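Cytoplasmic export protein 1 (Saccharomyces cerevisiae, PDB 3VWA) takes part in nuclear tRNA export, probably collecting tRNA from export receptors at the nuclear pore complex and passing aminoacylated tRNA to the translation machinery. Local coordinates at residues Asn456-Leu461 against Glu489-Asn494; Trp438-Ile443 against Thr463-Ser468; Val42-Arg47 against Ser83-Thr88; Phe9-Thr14 against Glu75-Asp80. All coordinates share one frame; numbering follows the deposited sequence.

Contact 1: residues Asn456-Leu461 against Glu489-Asn494; sequences NRSNIL and ELFDVN
Two flat groups meet the opposite segment here, the guanidinium of Arg457 and the ring of Phe491. Over one face of the guanidinium sits CD2 of Leu490, 4.1 Å above the plane and displaced from the centre of the group, while a water molecule lies at its edge, in plane. The Phe491 ring presents its own edge to helix 454-469: Ser458 OG lies in its plane, 3.7 Å from Phe491 CD1, and Leu461 CB packs near the same edge, 3.8 Å from Phe491 CZ. The aliphatic side is extended by Leu461 CD1, which meets Leu490 CD1 at 4.0 Å.

The polar centre is the carbonyl oxygen of Leu490. Arg457 leaves its helix with CG anti to the backbone N (chi1 -176°) and bends at chi3 (77°), which brings NH2 to Leu490 O at 3.0 Å, on a lone pair in the carbonyl plane. The water gives this oxygen a second donor, at 2.9 Å from Leu490 O. It also accepts from Arg457 NE and hydrogen-bonds to Ser458 OG, so one solvent molecule ties three residues together.

Beyond the segments, Phe491 is backed by Ile496 and Ile500 of helix 493-504 and by Tyr526 of helix 513-536. Asp492 is the N-cap of helix 493-504; the contact thus joins the turn entering the second HEAT repeat, through Leu490 and Phe491, to helix 454-469, as in the stacked helices of an alpha-solenoid.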
loop_
_atom_site.group_PDB
_atom_site.type_symbol
_atom_site.label_atom_id
_atom_site.label_comp_id
_atom_site.label_asym_id
_atom_site.label_seq_id
_atom_site.Cartn_x
_atom_site.Cartn_y
_atom_site.Cartn_z
ATOM N N ASN A 456 8.629 43.320 -1.589
ATOM C CA ASN A 456 7.402 43.014 -0.906
ATOM C C ASN A 456 7.593 41.918 0.119
ATOM O O ASN A 456 6.970 41.924 1.158
ATOM C CB ASN A 456 6.328 42.576 -1.867
ATOM C CG ASN A 456 4.966 42.565 -1.212
ATOM O OD1 ASN A 456 4.271 41.537 -1.183
ATOM N ND2 ASN A 456 4.579 43.720 -0.665
ATOM N N ARG A 457 8.478 40.986 -0.179
ATOM C CA ARG A 457 8.820 39.965 0.810
ATOM C C ARG A 457 9.282 40.638 2.094
ATOM O O ARG A 457 8.863 40.256 3.209
ATOM C CB ARG A 457 9.890 39.043 0.253
ATOM C CG ARG A 457 10.277 37.882 1.128
ATOM C CD ARG A 457 11.440 37.168 0.463
ATOM N NE ARG A 457 12.738 37.876 0.621
ATOM C CZ ARG A 457 13.820 37.547 -0.074
ATOM N NH1 ARG A 457 13.729 36.562 -0.948
ATOM N NH2 ARG A 457 14.976 38.198 0.089
ATOM N N SER A 458 10.188 41.609 1.919
ATOM C CA SER A 458 10.659 42.477 3.029
ATOM C C SER A 458 9.546 43.168 3.778
ATOM O O SER A 458 9.549 43.187 5.018
ATOM C CB SER A 458 11.677 43.520 2.547
ATOM O OG SER A 458 12.918 42.882 2.293
ATOM N N ASN A 459 8.599 43.753 3.052
ATOM C CA ASN A 459 7.420 44.389 3.714
ATOM C C ASN A 459 6.565 43.403 4.488
ATOM O O ASN A 459 6.145 43.679 5.568
ATOM C CB ASN A 459 6.518 45.089 2.678
ATOM C CG ASN A 459 7.181 46.288 2.075
ATOM O OD1 ASN A 459 8.174 46.785 2.626
ATOM N ND2 ASN A 459 6.640 46.787 0.950
ATOM N N ILE A 460 6.322 42.249 3.905
ATOM C CA ILE A 460 5.682 41.155 4.603
ATOM C C ILE A 460 6.371 40.736 5.897
ATOM O O ILE A 460 5.729 40.571 6.944
ATOM C CB ILE A 460 5.570 39.963 3.648
ATOM C CG1 ILE A 460 4.530 40.296 2.565
ATOM C CG2 ILE A 460 5.282 38.673 4.426
ATOM C CD1 ILE A 460 4.534 39.269 1.452
ATOM N N LEU A 461 7.682 40.581 5.839
ATOM C CA LEU A 461 8.384 40.176 7.043
ATOM C C LEU A 461 8.379 41.278 8.100
ATOM O O LEU A 461 8.073 41.009 9.302
ATOM C CB LEU A 461 9.828 39.733 6.716
ATOM C CG LEU A 461 9.903 38.404 5.932
ATOM C CD1 LEU A 461 11.281 38.131 5.324
ATOM C CD2 LEU A 461 9.348 37.212 6.742
ATOM N N GLU A 489 19.706 36.919 6.260
ATOM C CA GLU A 489 20.148 36.737 4.876
ATOM C C GLU A 489 19.132 37.179 3.832
ATOM O O GLU A 489 19.494 37.287 2.656
ATOM C CB GLU A 489 20.506 35.280 4.580
ATOM C CG GLU A 489 20.481 34.367 5.766
ATOM C CD GLU A 489 21.210 33.083 5.462
ATOM O OE1 GLU A 489 20.530 32.022 5.583
ATOM O OE2 GLU A 489 22.423 33.165 5.055
ATOM N N LEU A 490 17.877 37.417 4.243
ATOM C CA LEU A 490 16.842 37.872 3.268
ATOM C C LEU A 490 16.709 39.395 3.201
ATOM O O LEU A 490 15.931 39.923 2.390
ATOM C CB LEU A 490 15.482 37.276 3.594
ATOM C CG LEU A 490 15.411 35.772 3.853
ATOM C CD1 LEU A 490 14.032 35.348 4.325
ATOM C CD2 LEU A 490 15.819 34.991 2.595
ATOM N N PHE A 491 17.447 40.087 4.074
ATOM C CA PHE A 491 17.498 41.551 4.079
ATOM C C PHE A 491 18.870 42.050 3.658
ATOM O O PHE A 491 19.935 41.802 4.370
ATOM C CB PHE A 491 17.173 42.110 5.478
ATOM C CG PHE A 491 15.855 41.643 6.024
ATOM C CD1 PHE A 491 14.683 41.873 5.338
ATOM C CD2 PHE A 491 15.796 41.007 7.254
ATOM C CE1 PHE A 491 13.469 41.428 5.857
ATOM C CE2 PHE A 491 14.584 40.603 7.803
ATOM C CZ PHE A 491 13.417 40.802 7.097
ATOM N N ASP A 492 18.894 42.735 2.515
ATOM C CA ASP A 492 20.133 43.412 2.115
ATOM C C ASP A 492 20.312 44.667 3.002
ATOM O O ASP A 492 19.413 45.023 3.789
ATOM C CB ASP A 492 20.108 43.817 0.650
ATOM C CG ASP A 492 18.956 44.767 0.338
ATOM O OD1 ASP A 492 18.412 45.419 1.258
ATOM O OD2 ASP A 492 18.612 44.920 -0.836
ATOM N N VAL A 493 21.471 45.320 2.908
ATOM C CA VAL A 493 21.812 46.320 3.915
ATOM C C VAL A 493 20.961 47.516 3.727
ATOM O O VAL A 493 20.708 48.251 4.655
ATOM C CB VAL A 493 23.303 46.759 3.947
ATOM C CG1 VAL A 493 24.164 45.736 4.688
ATOM C CG2 VAL A 493 23.821 47.065 2.537
ATOM N N ASN A 494 20.545 47.734 2.499
ATOM C CA ASN A 494 19.625 48.787 2.242
ATOM C C ASN A 494 18.298 48.660 3.008
ATOM O O ASN A 494 17.780 49.616 3.548
ATOM C CB ASN A 494 19.344 48.808 0.763
ATOM C CG ASN A 494 19.035 50.180 0.302
ATOM O OD1 ASN A 494 17.867 50.562 0.181
ATOM N ND2 ASN A 494 20.090 50.974 0.111
HETATM O O HOH W 1 13.050 40.190 2.364
#

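Contact 2: residues Trp438-Ile443 against Thr463-Ser468; sequences WTVIII and TAFTKS
Val440 points from helix 438-443 toward helix 463-468 and meets the Phe465 side chain at about a right angle. Its CG2, anti to the backbone N, does most of the touching: it lies 3.7 Å from Phe465 CD1, approaching the ring obliquely, and 3.4 Å from Ser468 OG. CG1 takes the crowded position between the backbone N and the carbonyl carbon (chi1 70°). One turn further on, Ile443 sets both CG2 and CD1 against the methyl of Ala464, with Ile443 CD1 4.1 Å from Ala464 CB.

The two short helical segments run nearly antiparallel, at 165°, with axes 10.2 Å apart at closest approach. Antiparallel helix packing of this kind is characteristic of HEAT-type alpha-solenoids, in which helical hairpins stack side by side, and helix 474-487 covers Val440 and Phe465 in turn through Ala479 and Leu484.

The Ser468 hydroxyl lies against an aliphatic neighbour, yet its proton is used within its own helix. With OG beside the backbone N, it donates to Ala464 O at 3.0 Å, coming from above the carbonyl plane, and the same oxygen also accepts from Ser468 N and from Gln428 NE2. An alanine in place of Ser468 would lose the hydroxyl, and with it the bond to Ala464 O, and would probably loosen the packing beside Val440. Gln428 NE2 also makes a weak bond to Ser468 OG, bringing the loop before helix 433-446 into this polar patch.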
loop_
_atom_site.group_PDB
_atom_site.type_symbol
_atom_site.label_atom_id
_atom_site.label_comp_id
_atom_site.label_asym_id
_atom_site.label_seq_id
_atom_site.Cartn_x
_atom_site.Cartn_y
_atom_site.Cartn_z
ATOM N N TRP A 438 3.309 30.471 16.699
ATOM C CA TRP A 438 3.587 29.668 15.513
ATOM C C TRP A 438 3.305 30.433 14.224
ATOM O O TRP A 438 4.004 30.219 13.228
ATOM C CB TRP A 438 2.845 28.328 15.530
ATOM C CG TRP A 438 3.618 27.259 16.243
ATOM C CD1 TRP A 438 3.509 26.887 17.576
ATOM C CD2 TRP A 438 4.712 26.461 15.717
ATOM N NE1 TRP A 438 4.414 25.908 17.894
ATOM C CE2 TRP A 438 5.184 25.624 16.833
ATOM C CE3 TRP A 438 5.367 26.383 14.491
ATOM C CZ2 TRP A 438 6.220 24.723 16.684
ATOM C CZ3 TRP A 438 6.426 25.475 14.361
ATOM C CH2 TRP A 438 6.844 24.674 15.429
ATOM N N THR A 439 2.300 31.313 14.218
ATOM C CA THR A 439 2.020 32.072 13.006
ATOM C C THR A 439 3.222 32.842 12.464
ATOM O O THR A 439 3.461 32.853 11.254
ATOM C CB THR A 439 0.849 33.080 13.183
ATOM O OG1 THR A 439 -0.339 32.357 13.531
ATOM C CG2 THR A 439 0.591 33.860 11.853
ATOM N N VAL A 440 3.970 33.488 13.354
ATOM C CA VAL A 440 5.127 34.258 12.892
ATOM C C VAL A 440 6.279 33.360 12.329
ATOM O O VAL A 440 7.003 33.755 11.382
ATOM C CB VAL A 440 5.573 35.349 13.949
ATOM C CG1 VAL A 440 6.188 34.744 15.201
ATOM C CG2 VAL A 440 6.539 36.351 13.345
ATOM N N ILE A 441 6.415 32.179 12.919
ATOM C CA ILE A 441 7.337 31.106 12.475
ATOM C C ILE A 441 6.905 30.681 11.086
ATOM O O ILE A 441 7.703 30.733 10.159
ATOM C CB ILE A 441 7.336 29.908 13.466
ATOM C CG1 ILE A 441 7.670 30.386 14.879
ATOM C CG2 ILE A 441 8.349 28.839 13.085
ATOM C CD1 ILE A 441 9.101 30.881 15.054
ATOM N N ILE A 442 5.608 30.386 10.912
ATOM C CA ILE A 442 5.126 29.901 9.599
ATOM C C ILE A 442 5.272 30.971 8.515
ATOM O O ILE A 442 5.620 30.653 7.343
ATOM C CB ILE A 442 3.646 29.375 9.651
ATOM C CG1 ILE A 442 3.478 28.107 10.531
ATOM C CG2 ILE A 442 3.114 29.093 8.282
ATOM C CD1 ILE A 442 4.620 27.078 10.365
ATOM N N ILE A 443 4.948 32.221 8.873
ATOM C CA ILE A 443 5.110 33.293 7.915
ATOM C C ILE A 443 6.612 33.444 7.484
ATOM O O ILE A 443 6.872 33.690 6.320
ATOM C CB ILE A 443 4.626 34.641 8.462
ATOM C CG1 ILE A 443 3.119 34.616 8.604
ATOM C CG2 ILE A 443 5.140 35.791 7.566
ATOM C CD1 ILE A 443 2.594 35.786 9.426
ATOM N N THR A 463 6.415 43.753 8.590
ATOM C CA THR A 463 5.070 43.931 9.170
ATOM C C THR A 463 4.695 42.801 10.172
ATOM O O THR A 463 4.116 43.044 11.232
ATOM C CB THR A 463 3.968 43.962 8.080
ATOM O OG1 THR A 463 4.293 44.908 7.047
ATOM C CG2 THR A 463 2.600 44.303 8.703
ATOM N N ALA A 464 4.967 41.567 9.797
ATOM C CA ALA A 464 4.629 40.437 10.645
ATOM C C ALA A 464 5.454 40.458 11.933
ATOM O O ALA A 464 4.925 40.151 13.011
ATOM C CB ALA A 464 4.850 39.130 9.883
ATOM N N PHE A 465 6.743 40.803 11.828
ATOM C CA PHE A 465 7.607 40.857 13.017
ATOM C C PHE A 465 7.271 42.028 13.963
ATOM O O PHE A 465 7.318 41.902 15.183
ATOM C CB PHE A 465 9.075 40.979 12.593
ATOM C CG PHE A 465 9.639 39.758 11.914
ATOM C CD1 PHE A 465 9.342 38.473 12.363
ATOM C CD2 PHE A 465 10.523 39.895 10.859
ATOM C CE1 PHE A 465 9.893 37.343 11.746
ATOM C CE2 PHE A 465 11.081 38.782 10.266
ATOM C CZ PHE A 465 10.764 37.505 10.705
ATOM N N THR A 466 6.960 43.178 13.401
ATOM C CA THR A 466 6.505 44.353 14.171
ATOM C C THR A 466 5.241 44.026 14.990
ATOM O O THR A 466 5.185 44.305 16.200
ATOM C CB THR A 466 6.183 45.490 13.194
ATOM O OG1 THR A 466 7.386 45.900 12.526
ATOM C CG2 THR A 466 5.532 46.696 13.891
ATOM N N LYS A 467 4.257 43.403 14.326
ATOM C CA LYS A 467 3.046 42.912 15.004
ATOM C C LYS A 467 3.328 41.995 16.193
ATOM O O LYS A 467 2.797 42.207 17.273
ATOM C CB LYS A 467 2.117 42.226 13.985
ATOM C CG LYS A 467 0.702 41.908 14.450
ATOM C CD LYS A 467 0.052 43.001 15.259
ATOM C CE LYS A 467 -1.463 42.865 15.179
ATOM N NZ LYS A 467 -2.078 43.155 16.497
ATOM N N SER A 468 4.190 41.009 16.006
ATOM C CA SER A 468 4.454 40.006 17.039
ATOM C C SER A 468 5.212 40.613 18.224
ATOM O O SER A 468 5.035 40.184 19.354
ATOM C CB SER A 468 5.261 38.800 16.512
ATOM O OG SER A 468 4.634 38.274 15.357
#

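Contact 3: residues Val42-Arg47 against Ser83-Thr88; sequences VFKAKR and STFIVT
Thr84 OG1 is held from two directions: Arg47 NH1 donates to it at 2.7 Å, and it is hydrogen-bonded to the carbonyl oxygen of Asp80. The hydroxyl lies at the guanidinium edge, only 3° out of its plane, and the two side chains cross at about a right angle. Arg47 reaches it with CG anti to the backbone N and a chain extended to NE, while NH1 also bonds Asp78 O and NH2 forms a salt bridge with Glu52. A leucine at Arg47 would remove these donors and would probably loosen the turn at residues 78-84 from the strand end.

Alongside, strands 42-45 and 85-88 pair antiparallel. Phe43 and Ile86 form a hydrogen-bonded pair, with Phe43 N to Ile86 O at 2.8 Å and Ile86 N to Phe43 O at 3.0 Å; Ala45 N continues the ladder to Thr84 O at 2.9 Å, almost along the C=O axis.

On one face, Lys44 lies beside Phe85 and lays its methylenes along the ring edge, CD 3.6 Å from Phe85 CE1, before its NZ bonds Gln82 O. Val42 CG1 approaches the same ring obliquely, 3.6 Å from Phe85 CD1. Phe43 points to the other face, where it stacks on Phe147. In this antiparallel sheet of the kinase-like domain, backbone bonds and apolar side chains hold the middle of the pairing, and at its end the Ala45-Thr84 bond is joined by a charged group whose donors are shared among a backbone carbonyl, a hydroxyl and a carboxylate.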
loop_
_atom_site.group_PDB
_atom_site.type_symbol
_atom_site.label_atom_id
_atom_site.label_comp_id
_atom_site.label_asym_id
_atom_site.label_seq_id
_atom_site.Cartn_x
_atom_site.Cartn_y
_atom_site.Cartn_z
ATOM N N VAL A 42 0.049 -15.024 -19.493
ATOM C CA VAL A 42 0.113 -15.899 -20.629
ATOM C C VAL A 42 1.199 -16.973 -20.393
ATOM O O VAL A 42 2.408 -16.669 -20.228
ATOM C CB VAL A 42 0.434 -15.050 -21.893
ATOM C CG1 VAL A 42 0.776 -15.955 -23.066
ATOM C CG2 VAL A 42 -0.718 -14.069 -22.216
ATOM N N PHE A 43 0.771 -18.230 -20.349
ATOM C CA PHE A 43 1.706 -19.339 -20.275
ATOM C C PHE A 43 1.959 -19.888 -21.691
ATOM O O PHE A 43 1.037 -20.348 -22.405
ATOM C CB PHE A 43 1.180 -20.454 -19.376
ATOM C CG PHE A 43 1.152 -20.097 -17.920
ATOM C CD1 PHE A 43 2.294 -20.296 -17.102
ATOM C CD2 PHE A 43 -0.032 -19.626 -17.327
ATOM C CE1 PHE A 43 2.213 -19.995 -15.728
ATOM C CE2 PHE A 43 -0.071 -19.321 -15.978
ATOM C CZ PHE A 43 1.043 -19.520 -15.186
ATOM N N LYS A 44 3.219 -19.807 -22.094
ATOM C CA LYS A 44 3.617 -20.215 -23.417
ATOM C C LYS A 44 4.360 -21.534 -23.279
ATOM O O LYS A 44 5.365 -21.605 -22.567
ATOM C CB LYS A 44 4.529 -19.150 -24.026
ATOM C CG LYS A 44 5.207 -19.577 -25.319
ATOM C CD LYS A 44 5.594 -18.348 -26.122
ATOM C CE LYS A 44 5.437 -18.638 -27.600
ATOM N NZ LYS A 44 6.304 -19.760 -28.007
ATOM N N ALA A 45 3.819 -22.575 -23.913
ATOM C CA ALA A 45 4.388 -23.926 -23.913
ATOM C C ALA A 45 5.673 -24.003 -24.693
ATOM O O ALA A 45 5.797 -23.459 -25.815
ATOM C CB ALA A 45 3.418 -24.925 -24.514
ATOM N N LYS A 46 6.619 -24.715 -24.099
ATOM C CA LYS A 46 7.851 -25.047 -24.776
ATOM C C LYS A 46 7.557 -26.345 -25.496
ATOM O O LYS A 46 8.044 -27.406 -25.111
ATOM C CB LYS A 46 8.956 -25.231 -23.751
ATOM C CG LYS A 46 9.515 -23.926 -23.210
ATOM C CD LYS A 46 10.849 -24.287 -22.572
ATOM C CE LYS A 46 11.380 -23.168 -21.708
ATOM N NZ LYS A 46 12.327 -23.754 -20.710
ATOM N N ARG A 47 6.712 -26.250 -26.522
ATOM C CA ARG A 47 6.164 -27.435 -27.161
ATOM C C ARG A 47 7.190 -28.146 -28.032
ATOM O O ARG A 47 7.891 -27.530 -28.822
ATOM C CB ARG A 47 4.925 -27.097 -27.979
ATOM C CG ARG A 47 4.016 -28.312 -28.212
ATOM C CD ARG A 47 2.727 -27.770 -28.807
ATOM N NE ARG A 47 1.947 -28.747 -29.557
ATOM C CZ ARG A 47 0.798 -28.429 -30.153
ATOM N NH1 ARG A 47 0.290 -27.196 -30.038
ATOM N NH2 ARG A 47 0.150 -29.326 -30.851
ATOM N N SER A 83 2.906 -21.169 -30.820
ATOM C CA SER A 83 1.808 -20.293 -30.332
ATOM C C SER A 83 0.851 -21.064 -29.402
ATOM O O SER A 83 -0.369 -20.862 -29.434
ATOM C CB SER A 83 0.982 -19.679 -31.464
ATOM O OG SER A 83 1.529 -18.444 -31.865
ATOM N N THR A 84 1.399 -21.957 -28.588
ATOM C CA THR A 84 0.557 -22.759 -27.687
ATOM C C THR A 84 0.472 -22.097 -26.301
ATOM O O THR A 84 1.470 -22.010 -25.569
ATOM C CB THR A 84 1.016 -24.232 -27.705
ATOM O OG1 THR A 84 0.841 -24.722 -29.043
ATOM C CG2 THR A 84 0.180 -25.111 -26.776
ATOM N N PHE A 85 -0.715 -21.584 -25.983
ATOM C CA PHE A 85 -0.910 -20.762 -24.791
ATOM C C PHE A 85 -2.041 -21.226 -23.913
ATOM O O PHE A 85 -3.026 -21.811 -24.375
ATOM C CB PHE A 85 -1.229 -19.320 -25.135
ATOM C CG PHE A 85 -0.225 -18.638 -26.039
ATOM C CD1 PHE A 85 1.115 -18.485 -25.642
ATOM C CD2 PHE A 85 -0.627 -18.070 -27.264
ATOM C CE1 PHE A 85 2.035 -17.811 -26.444
ATOM C CE2 PHE A 85 0.313 -17.398 -28.091
ATOM C CZ PHE A 85 1.639 -17.273 -27.675
ATOM N N ILE A 86 -1.863 -20.945 -22.624
ATOM C CA ILE A 86 -2.943 -20.909 -21.651
ATOM C C ILE A 86 -2.937 -19.496 -21.064
ATOM O O ILE A 86 -1.934 -19.017 -20.452
ATOM C CB ILE A 86 -2.760 -21.968 -20.541
ATOM C CG1 ILE A 86 -2.659 -23.390 -21.131
ATOM C CG2 ILE A 86 -3.879 -21.844 -19.515
ATOM C CD1 ILE A 86 -2.215 -24.470 -20.143
ATOM N N VAL A 87 -4.060 -18.817 -21.227
ATOM C CA VAL A 87 -4.168 -17.436 -20.758
ATOM C C VAL A 87 -5.067 -17.375 -19.529
ATOM O O VAL A 87 -6.230 -17.860 -19.557
ATOM C CB VAL A 87 -4.674 -16.482 -21.858
ATOM C CG1 VAL A 87 -4.469 -15.040 -21.422
ATOM C CG2 VAL A 87 -3.931 -16.713 -23.170
ATOM N N THR A 88 -4.531 -16.806 -18.445
ATOM C CA THR A 88 -5.261 -16.864 -17.129
ATOM C C THR A 88 -5.382 -15.493 -16.589
ATOM O O THR A 88 -4.782 -14.556 -17.146
ATOM C CB THR A 88 -4.485 -17.670 -16.049
ATOM O OG1 THR A 88 -3.243 -17.009 -15.760
ATOM C CG2 THR A 88 -4.238 -19.089 -16.520
#

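Contact 4: residues Phe9-Thr14 against Glu75-Asp80; sequences FQFPYT and ETFDSD
The ring of Phe77 is the bump of this contact, fitting into a hollow lined by Phe11, Pro12 and Tyr13. Phe11 turns an edge onto its face in a T-shaped (edge-to-face) pair, centroids 4.8 Å apart and planes at 61°, with CE2 3.4 Å from Phe77 CZ. Tyr13 closes the rim of the hollow edge to edge, its CE2 lying 4.0 Å from Phe77 CZ, while Pro12 meets the ring tip to tip, CD 4.1 Å from the same CZ. Next to the rings, the Glu75 side chain, extended beyond CG, reaches out so that OE2 lies beside Pro12 CG and accepts a hydrogen bond from Tyr13 OH at 3.0 Å on its anti lone pair.

Phe11 also meets Phe85, and Val87 touches both Tyr13 and Phe77, so the cluster rests on strand 85-89. The N-terminal segment, leading into strand 13-15, thus folds across one face of the curled antiparallel sheet to reach strand 73-77, consistent with the small N-terminal lobe of a kinase-like domain.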
loop_
_atom_site.group_PDB
_atom_site.type_symbol
_atom_site.label_atom_id
_atom_site.label_comp_id
_atom_site.label_asym_id
_atom_site.label_seq_id
_atom_site.Cartn_x
_atom_site.Cartn_y
_atom_site.Cartn_z
ATOM N N PHE A 9 -1.176 -12.754 -35.504
ATOM C CA PHE A 9 -2.346 -12.642 -36.374
ATOM C C PHE A 9 -3.610 -12.629 -35.526
ATOM O O PHE A 9 -3.987 -13.667 -34.954
ATOM C CB PHE A 9 -2.391 -13.880 -37.293
ATOM C CG PHE A 9 -3.617 -13.982 -38.151
ATOM C CD1 PHE A 9 -4.777 -14.612 -37.683
ATOM C CD2 PHE A 9 -3.605 -13.479 -39.460
ATOM C CE1 PHE A 9 -5.915 -14.708 -38.484
ATOM C CE2 PHE A 9 -4.737 -13.587 -40.265
ATOM C CZ PHE A 9 -5.895 -14.186 -39.778
ATOM N N GLN A 10 -4.262 -11.476 -35.423
ATOM C CA GLN A 10 -5.604 -11.402 -34.806
ATOM C C GLN A 10 -5.698 -11.894 -33.336
ATOM O O GLN A 10 -6.788 -12.349 -32.908
ATOM C CB GLN A 10 -6.589 -12.218 -35.647
ATOM C CG GLN A 10 -7.832 -11.480 -36.066
ATOM C CD GLN A 10 -7.782 -11.146 -37.533
ATOM O OE1 GLN A 10 -8.457 -11.779 -38.350
ATOM N NE2 GLN A 10 -6.955 -10.170 -37.885
ATOM N N PHE A 11 -4.581 -11.811 -32.594
ATOM C CA PHE A 11 -4.463 -12.373 -31.250
ATOM C C PHE A 11 -5.112 -11.463 -30.181
ATOM O O PHE A 11 -4.820 -10.288 -30.088
ATOM C CB PHE A 11 -3.002 -12.696 -30.913
ATOM C CG PHE A 11 -2.813 -13.582 -29.675
ATOM C CD1 PHE A 11 -1.972 -13.181 -28.635
ATOM C CD2 PHE A 11 -3.430 -14.840 -29.572
ATOM C CE1 PHE A 11 -1.768 -13.987 -27.520
ATOM C CE2 PHE A 11 -3.240 -15.656 -28.453
ATOM C CZ PHE A 11 -2.407 -15.213 -27.422
ATOM N N PRO A 12 -6.001 -12.022 -29.364
ATOM C CA PRO A 12 -6.749 -11.208 -28.380
ATOM C C PRO A 12 -5.914 -10.595 -27.211
ATOM O O PRO A 12 -6.465 -9.865 -26.400
ATOM C CB PRO A 12 -7.792 -12.186 -27.823
ATOM C CG PRO A 12 -7.710 -13.428 -28.649
ATOM C CD PRO A 12 -6.380 -13.440 -29.353
ATOM N N TYR A 13 -4.614 -10.866 -27.130
ATOM C CA TYR A 13 -3.849 -10.413 -25.990
ATOM C C TYR A 13 -2.547 -9.831 -26.455
ATOM O O TYR A 13 -2.021 -10.222 -27.513
ATOM C CB TYR A 13 -3.603 -11.587 -25.031
ATOM C CG TYR A 13 -4.897 -12.323 -24.666
ATOM C CD1 TYR A 13 -5.701 -11.883 -23.632
ATOM C CD2 TYR A 13 -5.314 -13.442 -25.379
ATOM C CE1 TYR A 13 -6.885 -12.550 -23.304
ATOM C CE2 TYR A 13 -6.475 -14.113 -25.059
ATOM C CZ TYR A 13 -7.267 -13.665 -24.033
ATOM O OH TYR A 13 -8.431 -14.327 -23.715
ATOM N N THR A 14 -2.026 -8.876 -25.708
ATOM C CA THR A 14 -0.642 -8.487 -25.961
ATOM C C THR A 14 0.249 -9.227 -24.965
ATOM O O THR A 14 -0.178 -9.527 -23.860
ATOM C CB THR A 14 -0.443 -6.988 -25.786
ATOM O OG1 THR A 14 -0.776 -6.655 -24.439
ATOM C CG2 THR A 14 -1.350 -6.209 -26.755
ATOM N N GLU A 75 -8.617 -18.297 -21.717
ATOM C CA GLU A 75 -8.693 -18.888 -23.038
ATOM C C GLU A 75 -7.476 -19.768 -23.314
ATOM O O GLU A 75 -6.431 -19.520 -22.745
ATOM C CB GLU A 75 -8.752 -17.756 -24.083
ATOM C CG GLU A 75 -9.479 -18.166 -25.364
ATOM C CD GLU A 75 -9.527 -17.070 -26.417
ATOM O OE1 GLU A 75 -9.907 -17.409 -27.548
ATOM O OE2 GLU A 75 -9.166 -15.897 -26.125
ATOM N N THR A 76 -7.613 -20.769 -24.196
ATOM C CA THR A 76 -6.494 -21.595 -24.658
ATOM C C THR A 76 -6.315 -21.577 -26.193
ATOM O O THR A 76 -7.302 -21.320 -26.938
ATOM C CB THR A 76 -6.599 -23.042 -24.168
ATOM O OG1 THR A 76 -7.716 -23.693 -24.798
ATOM C CG2 THR A 76 -6.756 -23.097 -22.664
ATOM N N PHE A 77 -5.066 -21.833 -26.633
ATOM C CA PHE A 77 -4.656 -21.918 -28.065
ATOM C C PHE A 77 -3.680 -23.075 -28.250
ATOM O O PHE A 77 -2.700 -23.143 -27.520
ATOM C CB PHE A 77 -3.927 -20.650 -28.484
ATOM C CG PHE A 77 -4.698 -19.412 -28.205
ATOM C CD1 PHE A 77 -5.583 -18.892 -29.161
ATOM C CD2 PHE A 77 -4.599 -18.792 -26.958
ATOM C CE1 PHE A 77 -6.324 -17.752 -28.863
ATOM C CE2 PHE A 77 -5.335 -17.669 -26.665
ATOM C CZ PHE A 77 -6.186 -17.142 -27.615
ATOM N N ASP A 78 -3.937 -23.970 -29.202
ATOM C CA ASP A 78 -3.048 -25.133 -29.427
ATOM C C ASP A 78 -2.850 -25.513 -30.909
ATOM O O ASP A 78 -2.216 -26.531 -31.225
ATOM C CB ASP A 78 -3.515 -26.362 -28.617
ATOM C CG ASP A 78 -4.959 -26.719 -28.878
ATOM O OD1 ASP A 78 -5.479 -26.330 -29.948
ATOM O OD2 ASP A 78 -5.594 -27.356 -28.002
ATOM N N SER A 79 -3.398 -24.709 -31.814
ATOM C CA SER A 79 -3.230 -24.944 -33.260
ATOM C C SER A 79 -1.777 -24.902 -33.718
ATOM O O SER A 79 -1.322 -25.734 -34.490
ATOM C CB SER A 79 -4.026 -23.910 -34.031
ATOM O OG SER A 79 -5.385 -24.161 -33.748
ATOM N N ASP A 80 -1.072 -23.922 -33.190
ATOM C CA ASP A 80 0.281 -23.580 -33.555
ATOM C C ASP A 80 1.170 -23.910 -32.328
ATOM O O ASP A 80 0.975 -23.347 -31.245
ATOM C CB ASP A 80 0.280 -22.088 -33.895
ATOM C CG ASP A 80 1.647 -21.539 -34.301
ATOM O OD1 ASP A 80 1.751 -20.291 -34.381
ATOM O OD2 ASP A 80 2.592 -22.307 -34.559
#

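From the N terminus, contact 4 opens first and closes at residues 75-80, joining the segment that leads into strand 13-15 to strand 73-77. Contact 3 opens within that loop, at residues 42-47, and closes beyond it, at residues 83-88, so the two cross; their centres are about 9 Å apart on one sheet, whose strands 73-77 and 85-89 are neighbours. Far along the chain, contact 2 joins helices 433-446 and 454-469. Contact 1 starts on the latter helix and ends at the entrance to helix 493-504, crossing contact 2. The two pairs, centres about 70 Å apart, mark the kinase-like domain and the C-terminal HEAT-repeat solenoid.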